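PDB 4P5Y: glycosyl hydrolase, family 31/fibronectin type III domain protein from Clostridium perfringens, which probably binds galactose-type sugars such as N-acetylgalactosamine through its F5/8 type C (discoidin-like) carbohydrate-binding module, a part of a larger glycoside hydrolase. Local coordinates for residues S87-V92 / N154-A159; D36-E41 / I51-Y56. All blocks are in the same frame, centred on the assembly; numbering follows the deposited sequence.

Contact 1: S87-V92 / N154-A159; sequences SRNGHV and NKYASA. With NGA (2-acetamido-2-deoxy-beta-D-galactopyranose), chain B.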
loop_
_atom_site.group_PDB
_atom_site.type_symbol
_atom_site.label_atom_id
_atom_site.label_comp_id
_atom_site.label_asym_id
_atom_site.label_seq_id
_atom_site.Cartn_x
_atom_site.Cartn_y
_atom_site.Cartn_z
ATOM N N SER A 87 1.737 -1.985 -15.759
ATOM C CA SER A 87 0.464 -2.677 -15.922
ATOM C C SER A 87 -0.544 -2.210 -14.891
ATOM O O SER A 87 -0.170 -1.866 -13.770
ATOM C CB SER A 87 0.667 -4.193 -15.800
ATOM O OG SER A 87 -0.569 -4.883 -15.696
ATOM N N ARG A 88 -1.820 -2.217 -15.258
ATOM C CA ARG A 88 -2.878 -1.830 -14.328
ATOM C C ARG A 88 -3.344 -2.993 -13.453
ATOM O O ARG A 88 -4.149 -2.810 -12.553
ATOM C CB ARG A 88 -4.074 -1.246 -15.089
ATOM C CG ARG A 88 -4.635 -2.145 -16.180
ATOM C CD ARG A 88 -5.599 -3.180 -15.639
ATOM N NE ARG A 88 -6.021 -4.112 -16.683
ATOM C CZ ARG A 88 -7.197 -4.072 -17.306
ATOM N NH1 ARG A 88 -8.095 -3.156 -16.980
ATOM N NH2 ARG A 88 -7.484 -4.959 -18.250
ATOM N N ASN A 89 -2.836 -4.189 -13.713
ATOM C CA ASN A 89 -3.249 -5.354 -12.942
ATOM C C ASN A 89 -2.870 -5.259 -11.466
ATOM O O ASN A 89 -1.689 -5.286 -11.101
ATOM C CB ASN A 89 -2.673 -6.628 -13.562
ATOM C CG ASN A 89 -3.574 -7.196 -14.642
ATOM O OD1 ASN A 89 -4.491 -6.519 -15.113
ATOM N ND2 ASN A 89 -3.333 -8.447 -15.028
ATOM N N GLY A 90 -3.896 -5.143 -10.629
ATOM C CA GLY A 90 -3.725 -5.020 -9.201
ATOM C C GLY A 90 -3.781 -3.573 -8.739
ATOM O O GLY A 90 -3.558 -3.299 -7.558
ATOM N N HIS A 91 -4.059 -2.640 -9.651
ATOM C CA HIS A 91 -4.208 -1.234 -9.266
ATOM C C HIS A 91 -5.309 -1.046 -8.221
ATOM O O HIS A 91 -6.480 -1.326 -8.492
ATOM C CB HIS A 91 -4.503 -0.364 -10.488
ATOM C CG HIS A 91 -3.278 0.076 -11.235
ATOM N ND1 HIS A 91 -3.276 1.156 -12.089
ATOM C CD2 HIS A 91 -2.023 -0.430 -11.263
ATOM C CE1 HIS A 91 -2.071 1.296 -12.611
ATOM N NE2 HIS A 91 -1.294 0.345 -12.130
ATOM N N VAL A 92 -4.937 -0.564 -7.037
ATOM C CA VAL A 92 -5.885 -0.433 -5.926
ATOM C C VAL A 92 -6.684 0.859 -5.995
ATOM O O VAL A 92 -6.114 1.950 -6.089
ATOM C CB VAL A 92 -5.180 -0.488 -4.555
ATOM C CG1 VAL A 92 -6.196 -0.305 -3.434
ATOM C CG2 VAL A 92 -4.429 -1.801 -4.394
ATOM N N ASN A 154 -11.229 -6.498 -8.996
ATOM C CA ASN A 154 -11.571 -6.905 -7.644
ATOM C C ASN A 154 -11.231 -8.349 -7.303
ATOM O O ASN A 154 -11.975 -8.994 -6.576
ATOM C CB ASN A 154 -13.055 -6.674 -7.407
ATOM C CG ASN A 154 -13.405 -5.204 -7.385
ATOM O OD1 ASN A 154 -12.703 -4.401 -6.764
ATOM N ND2 ASN A 154 -14.481 -4.838 -8.081
ATOM N N LYS A 155 -10.108 -8.849 -7.812
ATOM C CA LYS A 155 -9.651 -10.183 -7.459
ATOM C C LYS A 155 -8.259 -10.144 -6.826
ATOM O O LYS A 155 -8.013 -10.794 -5.813
ATOM C CB LYS A 155 -9.646 -11.096 -8.684
ATOM C CG LYS A 155 -9.137 -12.520 -8.424
ATOM C CD LYS A 155 -9.233 -13.336 -9.707
ATOM C CE LYS A 155 -8.800 -14.784 -9.523
ATOM N NZ LYS A 155 -9.822 -15.607 -8.829
ATOM N N TYR A 156 -7.353 -9.372 -7.414
ATOM C CA TYR A 156 -5.993 -9.332 -6.912
ATOM C C TYR A 156 -5.471 -7.904 -6.783
ATOM O O TYR A 156 -5.931 -6.998 -7.474
ATOM C CB TYR A 156 -5.075 -10.167 -7.814
ATOM C CG TYR A 156 -5.345 -10.016 -9.283
ATOM C CD1 TYR A 156 -4.905 -8.901 -9.986
ATOM C CD2 TYR A 156 -6.042 -10.990 -9.973
ATOM C CE1 TYR A 156 -5.159 -8.759 -11.346
ATOM C CE2 TYR A 156 -6.297 -10.861 -11.327
ATOM C CZ TYR A 156 -5.853 -9.748 -12.008
ATOM O OH TYR A 156 -6.116 -9.640 -13.351
ATOM N N ALA A 157 -4.511 -7.715 -5.879
ATOM C CA ALA A 157 -3.906 -6.403 -5.673
ATOM C C ALA A 157 -2.399 -6.428 -5.877
ATOM O O ALA A 157 -1.722 -7.443 -5.632
ATOM C CB ALA A 157 -4.222 -5.887 -4.289
ATOM N N SER A 158 -1.876 -5.293 -6.321
ATOM C CA SER A 158 -0.439 -5.082 -6.340
ATOM C C SER A 158 -0.104 -3.690 -5.806
ATOM O O SER A 158 -0.968 -2.818 -5.710
ATOM C CB SER A 158 0.126 -5.288 -7.752
ATOM O OG SER A 158 -0.530 -4.483 -8.717
ATOM N N ALA A 159 1.150 -3.513 -5.416
ATOM C CA ALA A 159 1.674 -2.203 -5.045
ATOM C C ALA A 159 3.145 -2.171 -5.413
ATOM O O ALA A 159 3.893 -3.117 -5.113
ATOM C CB ALA A 159 1.483 -1.917 -3.552
HETATM C C1 NGA B . -0.511 -11.648 -15.452
HETATM C C2 NGA B . 0.434 -10.763 -14.642
HETATM C C3 NGA B . 0.318 -11.120 -13.161
HETATM C C4 NGA B . -1.144 -11.071 -12.735
HETATM C C5 NGA B . -1.953 -11.986 -13.641
HETATM C C6 NGA B . -3.428 -12.055 -13.249
HETATM C C7 NGA B . 2.385 -9.946 -15.890
HETATM C C8 NGA B . 3.780 -10.253 -16.358
HETATM N N2 NGA B . 1.817 -10.864 -15.100
HETATM O O1 NGA B . -0.525 -11.246 -16.803
HETATM O O3 NGA B . 1.111 -10.257 -12.367
HETATM O O4 NGA B . -1.632 -9.753 -12.851
HETATM O O5 NGA B . -1.822 -11.509 -14.954
HETATM O O6 NGA B . -4.243 -11.921 -14.398
HETATM O O7 NGA B . 1.831 -8.898 -16.248
#
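Ser-158 holds OG between its backbone N and its carbonyl carbon (chi1 54°), which lifts the hydroxyl toward the carbonyl of Asn-89; Tyr-156, with a similar first torsion, brings its ring obliquely across the Asn-89 side chain and near C6 of the bound N-acetylgalactosamine. The contact lies in an F5/8 type C beta-sandwich, where the 87-92 loop makes a type II beta turn from Arg-88 to His-91 against the start of strand 158-166. Two hydrogen bonds fix it. Ser-158 OG donates to Asn-89 O at 2.8 Å, meeting a lone pair in the carbonyl plane, and this oxygen also accepts from Arg-84. Ser-158 N reaches Gly-90 O at 2.9 Å in a nearly straight bond (170° at the hydrogen). A side chain at Gly-90 would run into Ser-158 OG, and its backbone angles are ones glycine takes easily; the close approach gives a CA-H...O contact, Gly-90 CA to Tyr-156 O at 3.4 Å. The turn runs on into a G1 beta bulge, Gly-90 and His-91 both bonding through their backbones to Leu-149. Val-92 CG2 rests on Ala-157 CB at 4.1 Å.

At the sugar, the Asn-89 amide plane is turned 59° from the Tyr-156 ring. Asp-151 N holds Asn-89 OD1 and turns the amide nitrogen to the ligand: Asn-89 ND2 donates to sugar O4 at 3.1 Å and, weakly, to ring oxygen O5 at 3.4 Å.

Contact 2: D36-E41 / I51-Y56; sequences DRDYKE and IWHSAY. With NGA (2-acetamido-2-deoxy-beta-D-galactopyranose), chain B.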
loop_
_atom_site.group_PDB
_atom_site.type_symbol
_atom_site.label_atom_id
_atom_site.label_comp_id
_atom_site.label_asym_id
_atom_site.label_seq_id
_atom_site.Cartn_x
_atom_site.Cartn_y
_atom_site.Cartn_z
ATOM N N ASP A 36 3.776 -15.402 -8.124
ATOM C CA ASP A 36 4.928 -15.313 -9.007
ATOM C C ASP A 36 6.177 -14.937 -8.210
ATOM O O ASP A 36 6.469 -15.550 -7.192
ATOM C CB ASP A 36 4.642 -14.298 -10.114
ATOM C CG ASP A 36 3.408 -14.668 -10.922
ATOM O OD1 ASP A 36 3.273 -15.870 -11.238
ATOM O OD2 ASP A 36 2.575 -13.783 -11.223
ATOM N N ARG A 37 6.904 -13.919 -8.645
ATOM C CA ARG A 37 8.040 -13.470 -7.845
ATOM C C ARG A 37 7.778 -12.103 -7.219
ATOM O O ARG A 37 8.697 -11.414 -6.816
ATOM C CB ARG A 37 9.314 -13.425 -8.690
ATOM C CG ARG A 37 9.943 -14.782 -8.971
ATOM C CD ARG A 37 11.335 -14.581 -9.568
ATOM N NE ARG A 37 11.761 -15.701 -10.401
ATOM C CZ ARG A 37 11.322 -15.915 -11.638
ATOM N NH1 ARG A 37 10.436 -15.090 -12.179
ATOM N NH2 ARG A 37 11.763 -16.953 -12.332
ATOM N N ASP A 38 6.515 -11.720 -7.128
ATOM C CA ASP A 38 6.152 -10.400 -6.637
ATOM C C ASP A 38 5.878 -10.396 -5.128
ATOM O O ASP A 38 4.734 -10.330 -4.688
ATOM C CB ASP A 38 4.955 -9.902 -7.430
ATOM C CG ASP A 38 5.276 -9.764 -8.904
ATOM O OD1 ASP A 38 6.469 -9.569 -9.209
ATOM O OD2 ASP A 38 4.363 -9.847 -9.753
ATOM N N TYR A 39 6.959 -10.444 -4.352
ATOM C CA TYR A 39 6.908 -10.655 -2.901
ATOM C C TYR A 39 6.543 -9.417 -2.099
ATOM O O TYR A 39 6.797 -8.282 -2.510
ATOM C CB TYR A 39 8.266 -11.183 -2.397
ATOM C CG TYR A 39 8.771 -12.349 -3.194
ATOM C CD1 TYR A 39 8.148 -13.586 -3.113
ATOM C CD2 TYR A 39 9.854 -12.213 -4.056
ATOM C CE1 TYR A 39 8.594 -14.674 -3.867
ATOM C CE2 TYR A 39 10.306 -13.287 -4.807
ATOM C CZ TYR A 39 9.667 -14.516 -4.708
ATOM O OH TYR A 39 10.096 -15.588 -5.449
ATOM N N LYS A 40 5.984 -9.654 -0.923
ATOM C CA LYS A 40 5.582 -8.578 -0.035
ATOM C C LYS A 40 6.727 -7.587 0.200
ATOM O O LYS A 40 6.492 -6.408 0.363
ATOM C CB LYS A 40 5.078 -9.149 1.291
ATOM C CG LYS A 40 6.119 -9.946 2.075
ATOM C CD LYS A 40 5.537 -10.457 3.376
ATOM C CE LYS A 40 6.529 -11.322 4.168
ATOM N NZ LYS A 40 6.924 -12.569 3.452
ATOM N N GLU A 41 7.967 -8.064 0.193
ATOM C CA GLU A 41 9.116 -7.178 0.405
ATOM C C GLU A 41 9.258 -6.128 -0.689
ATOM O O GLU A 41 9.974 -5.150 -0.515
ATOM C CB GLU A 41 10.432 -7.975 0.493
ATOM C CG GLU A 41 10.552 -8.905 1.696
ATOM C CD GLU A 41 9.712 -10.168 1.547
ATOM O OE1 GLU A 41 9.330 -10.489 0.394
ATOM O OE2 GLU A 41 9.441 -10.829 2.584
ATOM N N ILE A 51 7.250 -5.043 -7.628
ATOM C CA ILE A 51 5.943 -4.986 -7.005
ATOM C C ILE A 51 5.680 -6.151 -6.070
ATOM O O ILE A 51 6.278 -7.220 -6.186
ATOM C CB ILE A 51 4.813 -4.962 -8.055
ATOM C CG1 ILE A 51 4.687 -6.337 -8.725
ATOM C CG2 ILE A 51 5.045 -3.837 -9.063
ATOM C CD1 ILE A 51 3.698 -6.368 -9.863
ATOM N N TRP A 52 4.780 -5.910 -5.127
ATOM C CA TRP A 52 4.039 -6.981 -4.489
ATOM C C TRP A 52 2.761 -7.236 -5.271
ATOM O O TRP A 52 2.049 -6.306 -5.629
ATOM C CB TRP A 52 3.699 -6.625 -3.050
ATOM C CG TRP A 52 2.674 -7.527 -2.459
ATOM C CD1 TRP A 52 2.779 -8.877 -2.274
ATOM C CD2 TRP A 52 1.394 -7.149 -1.941
ATOM N NE1 TRP A 52 1.640 -9.363 -1.680
ATOM C CE2 TRP A 52 0.774 -8.322 -1.465
ATOM C CE3 TRP A 52 0.715 -5.934 -1.827
ATOM C CZ2 TRP A 52 -0.502 -8.315 -0.892
ATOM C CZ3 TRP A 52 -0.559 -5.932 -1.262
ATOM C CH2 TRP A 52 -1.149 -7.115 -0.804
ATOM N N HIS A 53 2.480 -8.496 -5.548
ATOM C CA HIS A 53 1.248 -8.888 -6.222
ATOM C C HIS A 53 0.679 -10.033 -5.401
ATOM O O HIS A 53 1.438 -10.877 -4.912
ATOM C CB HIS A 53 1.525 -9.309 -7.670
ATOM C CG HIS A 53 0.322 -9.290 -8.563
ATOM N ND1 HIS A 53 -0.770 -10.107 -8.365
ATOM C CD2 HIS A 53 0.054 -8.574 -9.680
ATOM C CE1 HIS A 53 -1.663 -9.886 -9.312
ATOM N NE2 HIS A 53 -1.188 -8.958 -10.122
ATOM N N SER A 54 -0.637 -10.050 -5.214
ATOM C CA SER A 54 -1.277 -11.122 -4.454
ATOM C C SER A 54 -1.679 -12.257 -5.393
ATOM O O SER A 54 -1.638 -12.107 -6.621
ATOM C CB SER A 54 -2.488 -10.599 -3.681
ATOM O OG SER A 54 -3.475 -10.103 -4.571
ATOM N N ALA A 55 -2.059 -13.396 -4.822
ATOM C CA ALA A 55 -2.356 -14.574 -5.637
ATOM C C ALA A 55 -3.591 -14.336 -6.503
ATOM O O ALA A 55 -4.475 -13.546 -6.154
ATOM C CB ALA A 55 -2.543 -15.806 -4.758
ATOM N N TYR A 56 -3.644 -15.011 -7.647
ATOM C CA TYR A 56 -4.790 -14.892 -8.536
ATOM C C TYR A 56 -5.230 -16.252 -9.040
ATOM O O TYR A 56 -5.637 -16.399 -10.189
ATOM C CB TYR A 56 -4.474 -13.957 -9.713
ATOM C CG TYR A 56 -3.144 -14.220 -10.392
ATOM C CD1 TYR A 56 -3.036 -15.134 -11.437
ATOM C CD2 TYR A 56 -2.006 -13.552 -9.994
ATOM C CE1 TYR A 56 -1.827 -15.373 -12.056
ATOM C CE2 TYR A 56 -0.795 -13.781 -10.607
ATOM C CZ TYR A 56 -0.701 -14.693 -11.637
ATOM O OH TYR A 56 0.526 -14.910 -12.239
HETATM C C1 NGA B . -0.511 -11.648 -15.452
HETATM C C2 NGA B . 0.434 -10.763 -14.642
HETATM C C3 NGA B . 0.318 -11.120 -13.161
HETATM C C4 NGA B . -1.144 -11.071 -12.735
HETATM C C5 NGA B . -1.953 -11.986 -13.641
HETATM C C6 NGA B . -3.428 -12.055 -13.249
HETATM C C7 NGA B . 2.385 -9.946 -15.890
HETATM C C8 NGA B . 3.780 -10.253 -16.358
HETATM N N2 NGA B . 1.817 -10.864 -15.100
HETATM O O1 NGA B . -0.525 -11.246 -16.803
HETATM O O3 NGA B . 1.111 -10.257 -12.367
HETATM O O4 NGA B . -1.632 -9.753 -12.851
HETATM O O5 NGA B . -1.822 -11.509 -14.954
HETATM O O6 NGA B . -4.243 -11.921 -14.398
HETATM O O7 NGA B . 1.831 -8.898 -16.248
#
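Asp-36 and Tyr-56 meet at the sugar-binding end of this F5/8 type C beta-sandwich, where the 36-41 loop lies against the short edge strand 52-53. Among the polar contacts, Tyr-56 OH donates to Asp-36 OD2 at 2.5 Å, on the syn lone pair; the carboxylate oxygen lies in the ring plane at its edge, so the bond restrains the ring without covering its faces. A backbone bond, His-53 N to Asp-38 O at 3.0 Å, ties the strand to the loop where Asp-38 centres an inverse gamma turn. The same carbonyl takes a CA-H...O contact from Trp-52.

Packing is built round Asp-38. Its CB lies 3.5 Å from His-53 CB, the two side chains running side by side in the same direction, while its carboxylate carbon CG touches Ile-51 CG1 at 3.5 Å. Further along the loop, Trp-52 CD1 approaches Lys-40 N at 3.6 Å, and Ser-33 O receives the indole NE1.

The ligand contacts use both aromatic groups. With CG anti to the backbone N (chi1 -161°), the imidazole of His-53 reaches the sugar, and ND1, bonded to Ser-54 O in the ring plane, fixes its rotation. The hydrogen bond between His-53 NE2 and sugar O4 (2.9 Å) is weak and strongly tilted from that plane. Tyr-56 offers a face to the pyranose, consistent with CH-pi stacking: C5 of the sugar sits 3.5 Å above the ring centre.

How the contacts relate
Both segments of contact 2 precede those of contact 1 in the sequence, yet the contact centres lie only 10 Å apart. Strands 52-53 and 158-166, one from each contact, are antiparallel neighbours in the four-stranded sheet, and backbone bonds join them: Ala-157 O to Ser-54 N and Ala-159 O to Trp-52 N, each probable at 2.9 Å. Side chains also meet, Tyr-156 CD2 against Tyr-56 CB at 3.4 Å. Both contacts reach the same N-acetylgalactosamine, with Arg-84, earlier in the loop that carries 87-92, adding a hydrogen bond. Loops distant in sequence are thus joined into one sugar site at an end of the sandwich, consistent with a carbohydrate-binding role.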